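Side-chain contact in malonyl-CoA-[acyl-carrier-protein] transacylase (Coxiella burnetii, PDB 3TQE), which probably transfers the malonyl group from coenzyme A to holo-acyl carrier protein, the step that supplies malonyl units for fatty acid synthesis: residues R260-E263 against T264-I268. Residues are numbered along the deposited sequence; the frame is centred on the assembly and turned at random. Where two conformers were deposited one is given.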
ATOM      1  N   ARG A 260      -4.649  -1.562  -8.938  1.00 13.86           N
ATOM      2  CA  ARG A 260      -4.556  -2.688  -9.843  1.00 13.78           C
ATOM      3  C   ARG A 260      -3.418  -3.594  -9.420  1.00 13.56           C
ATOM      4  O   ARG A 260      -2.417  -3.743 -10.125  1.00 13.68           O
ATOM      5  CB  ARG A 260      -4.422  -2.186 -11.272  1.00 14.29           C
ATOM      6  CG  ARG A 260      -5.648  -1.424 -11.681  1.00 15.90           C
ATOM      7  CD  ARG A 260      -5.419  -0.589 -12.876  1.00 19.21           C
ATOM      8  NE  ARG A 260      -5.217  -1.393 -14.063  1.00 19.24           N
ATOM      9  CZ  ARG A 260      -4.979  -0.886 -15.275  1.00 23.19           C
ATOM     10  NH1 ARG A 260      -4.874   0.421 -15.467  1.00 23.30           N
ATOM     11  NH2 ARG A 260      -4.839  -1.691 -16.303  1.00 24.29           N
ATOM     12  N   TRP A 261      -3.572  -4.206  -8.268  1.00 13.57           N
ATOM     13  CA  TRP A 261      -2.491  -4.988  -7.704  1.00 13.54           C
ATOM     14  C   TRP A 261      -2.246  -6.282  -8.472  1.00 13.78           C
ATOM     15  O   TRP A 261      -1.100  -6.632  -8.764  1.00 13.82           O
ATOM     16  CB  TRP A 261      -2.733  -5.259  -6.235  1.00 14.24           C
ATOM     17  CG  TRP A 261      -1.562  -5.797  -5.540  1.00 13.30           C
ATOM     18  CD1 TRP A 261      -1.394  -7.044  -5.059  1.00 15.25           C
ATOM     19  CD2 TRP A 261      -0.345  -5.096  -5.278  1.00 12.63           C
ATOM     20  NE1 TRP A 261      -0.156  -7.166  -4.485  1.00 15.12           N
ATOM     21  CE2 TRP A 261       0.516  -5.984  -4.631  1.00 13.70           C
ATOM     22  CE3 TRP A 261       0.098  -3.804  -5.537  1.00 14.76           C
ATOM     23  CZ2 TRP A 261       1.789  -5.610  -4.214  1.00 13.32           C
ATOM     24  CZ3 TRP A 261       1.371  -3.451  -5.144  1.00 14.30           C
ATOM     25  CH2 TRP A 261       2.187  -4.341  -4.484  1.00 14.54           C
ATOM     26  N   VAL A 262      -3.291  -6.994  -8.821  1.00 14.24           N
ATOM     27  CA  VAL A 262      -3.059  -8.242  -9.511  0.50 14.48           C
ATOM     28  C   VAL A 262      -2.357  -7.967 -10.857  1.00 14.03           C
ATOM     29  O   VAL A 262      -1.417  -8.682 -11.192  1.00 15.26           O
ATOM     30  CB  VAL A 262      -4.321  -9.103  -9.625  0.50 15.10           C
ATOM     31  CG1 VAL A 262      -5.451  -8.296 -10.202  0.50 16.28           C
ATOM     32  CG2 VAL A 262      -4.026 -10.394 -10.400  0.50 14.56           C
ATOM     33  N   GLU A 263      -2.736  -6.921 -11.576  1.00 13.70           N
ATOM     34  CA  GLU A 263      -2.059  -6.614 -12.826  1.00 14.28           C
ATOM     35  C   GLU A 263      -0.613  -6.210 -12.582  1.00 13.68           C
ATOM     36  O   GLU A 263       0.260  -6.491 -13.393  1.00 14.45           O
ATOM     37  CB  GLU A 263      -2.780  -5.503 -13.576  1.00 16.20           C
ATOM     38  CG  GLU A 263      -4.033  -5.946 -14.222  1.00 18.01           C
ATOM     39  CD  GLU A 263      -4.890  -4.779 -14.640  1.00 20.62           C
ATOM     40  OE1 GLU A 263      -5.536  -4.170 -13.749  1.00 22.39           O
ATOM     41  OE2 GLU A 263      -4.909  -4.475 -15.851  1.00 27.28           O
ATOM     42  N   THR A 264      -0.361  -5.521 -11.486  1.00 12.04           N
ATOM     43  CA  THR A 264       1.011  -5.137 -11.125  1.00 12.28           C
ATOM     44  C   THR A 264       1.868  -6.372 -10.905  1.00 12.69           C
ATOM     45  O   THR A 264       2.981  -6.462 -11.436  1.00 12.84           O
ATOM     46  CB  THR A 264       1.022  -4.266  -9.879  1.00 12.53           C
ATOM     47  OG1 THR A 264       0.337  -3.054 -10.184  1.00 13.75           O
ATOM     48  CG2 THR A 264       2.432  -3.969  -9.431  1.00 14.10           C
ATOM     49  N   ILE A 265       1.363  -7.325 -10.144  1.00 12.31           N
ATOM     50  CA  ILE A 265       2.128  -8.529  -9.861  1.00 13.07           C
ATOM     51  C   ILE A 265       2.316  -9.323 -11.144  1.00 13.99           C
ATOM     52  O   ILE A 265       3.404  -9.834 -11.399  1.00 14.11           O
ATOM     53  CB  ILE A 265       1.472  -9.360  -8.769  1.00 13.39           C
ATOM     54  CG1 ILE A 265       1.418  -8.576  -7.456  1.00 14.66           C
ATOM     55  CG2 ILE A 265       2.149 -10.698  -8.604  1.00 14.70           C
ATOM     56  CD1 ILE A 265       2.732  -8.035  -6.949  1.00 14.11           C
ATOM     57  N   LYS A 266       1.282  -9.399 -11.961  1.00 15.03           N
ATOM     58  CA  LYS A 266       1.405 -10.113 -13.223  1.00 16.65           C
ATOM     59  C   LYS A 266       2.441  -9.447 -14.140  1.00 16.66           C
ATOM     60  O   LYS A 266       3.221 -10.138 -14.804  1.00 17.74           O
ATOM     61  CB  LYS A 266       0.055 -10.199 -13.902  1.00 17.61           C
ATOM     62  CG  LYS A 266      -0.828 -11.229 -13.201  1.00 22.18           C
ATOM     63  CD  LYS A 266      -2.166 -11.360 -13.833  1.00 27.78           C
ATOM     64  CE  LYS A 266      -2.929 -12.513 -13.203  1.00 32.23           C
ATOM     65  NZ  LYS A 266      -4.081 -12.895 -14.047  1.00 37.33           N
ATOM     66  N   TYR A 267       2.492  -8.121 -14.139  1.00 15.19           N
ATOM     67  CA  TYR A 267       3.455  -7.362 -14.938  1.00 16.40           C
ATOM     68  C   TYR A 267       4.849  -7.711 -14.482  1.00 15.23           C
ATOM     69  O   TYR A 267       5.733  -7.966 -15.297  1.00 16.72           O
ATOM     70  CB  TYR A 267       3.217  -5.864 -14.796  1.00 16.91           C
ATOM     71  CG  TYR A 267       4.116  -4.943 -15.575  1.00 21.80           C
ATOM     72  CD1 TYR A 267       3.623  -4.258 -16.688  1.00 26.43           C
ATOM     73  CD2 TYR A 267       5.408  -4.691 -15.185  1.00 25.95           C
ATOM     74  CE1 TYR A 267       4.411  -3.385 -17.412  1.00 28.34           C
ATOM     75  CE2 TYR A 267       6.231  -3.822 -15.942  1.00 28.23           C
ATOM     76  CZ  TYR A 267       5.721  -3.183 -17.044  1.00 29.53           C
ATOM     77  OH  TYR A 267       6.472  -2.292 -17.782  1.00 32.55           O
ATOM     78  N   ILE A 268       5.053  -7.750 -13.175  1.00 13.89           N
ATOM     79  CA  ILE A 268       6.379  -7.993 -12.618  1.00 13.85           C
ATOM     80  C   ILE A 268       6.814  -9.427 -12.962  1.00 14.65           C
ATOM     81  O   ILE A 268       7.939  -9.666 -13.395  1.00 15.21           O
ATOM     82  CB  ILE A 268       6.392  -7.731 -11.111  1.00 13.67           C
ATOM     83  CG1 ILE A 268       6.236  -6.229 -10.875  1.00 14.62           C
ATOM     84  CG2 ILE A 268       7.645  -8.279 -10.461  1.00 15.29           C
ATOM     85  CD1 ILE A 268       5.929  -5.819  -9.433  1.00 15.34           C
TER
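Thr264 meets the carbonyl oxygen of Arg260 twice, through its backbone N at 3.0 Å and its side-chain OG1 at 2.8 Å, the two donors approaching from opposite faces of the carbonyl plane. OG1 can turn back this far because it sits beside its own backbone N (chi1 -64°). Ile265 N bonds to Trp261 O, and its side chain crosses the indole: CG1 lies over the five-membered ring, 4.0 Å from the centroid in a CH-pi contact, while CD1 rests on the same ring system nearer the rim, 3.8 Å from CZ2. Trp261 NE1 is buried here with no hydrogen-bond partner. Arg260 takes the N-cap position of helix 261-270, and the residues after it make up its first two turns, in the acyl transferase domain; Trp261 also meets His95 beside the predicted nucleophile Ser96. On the outer side, Lys266 runs extended, its CG 3.3 Å from Val262 O, the oxygen that also accepts from Lys266 N. Tyr267 N closes on Glu263 O at 2.9 Å, and the carboxylate of Glu263 reaches back to Arg260 in a salt bridge: NE and NH2 take OE1 and OE2 side-on, the oxygens in the guanidinium plane but the nitrogens out of the carboxylate plane.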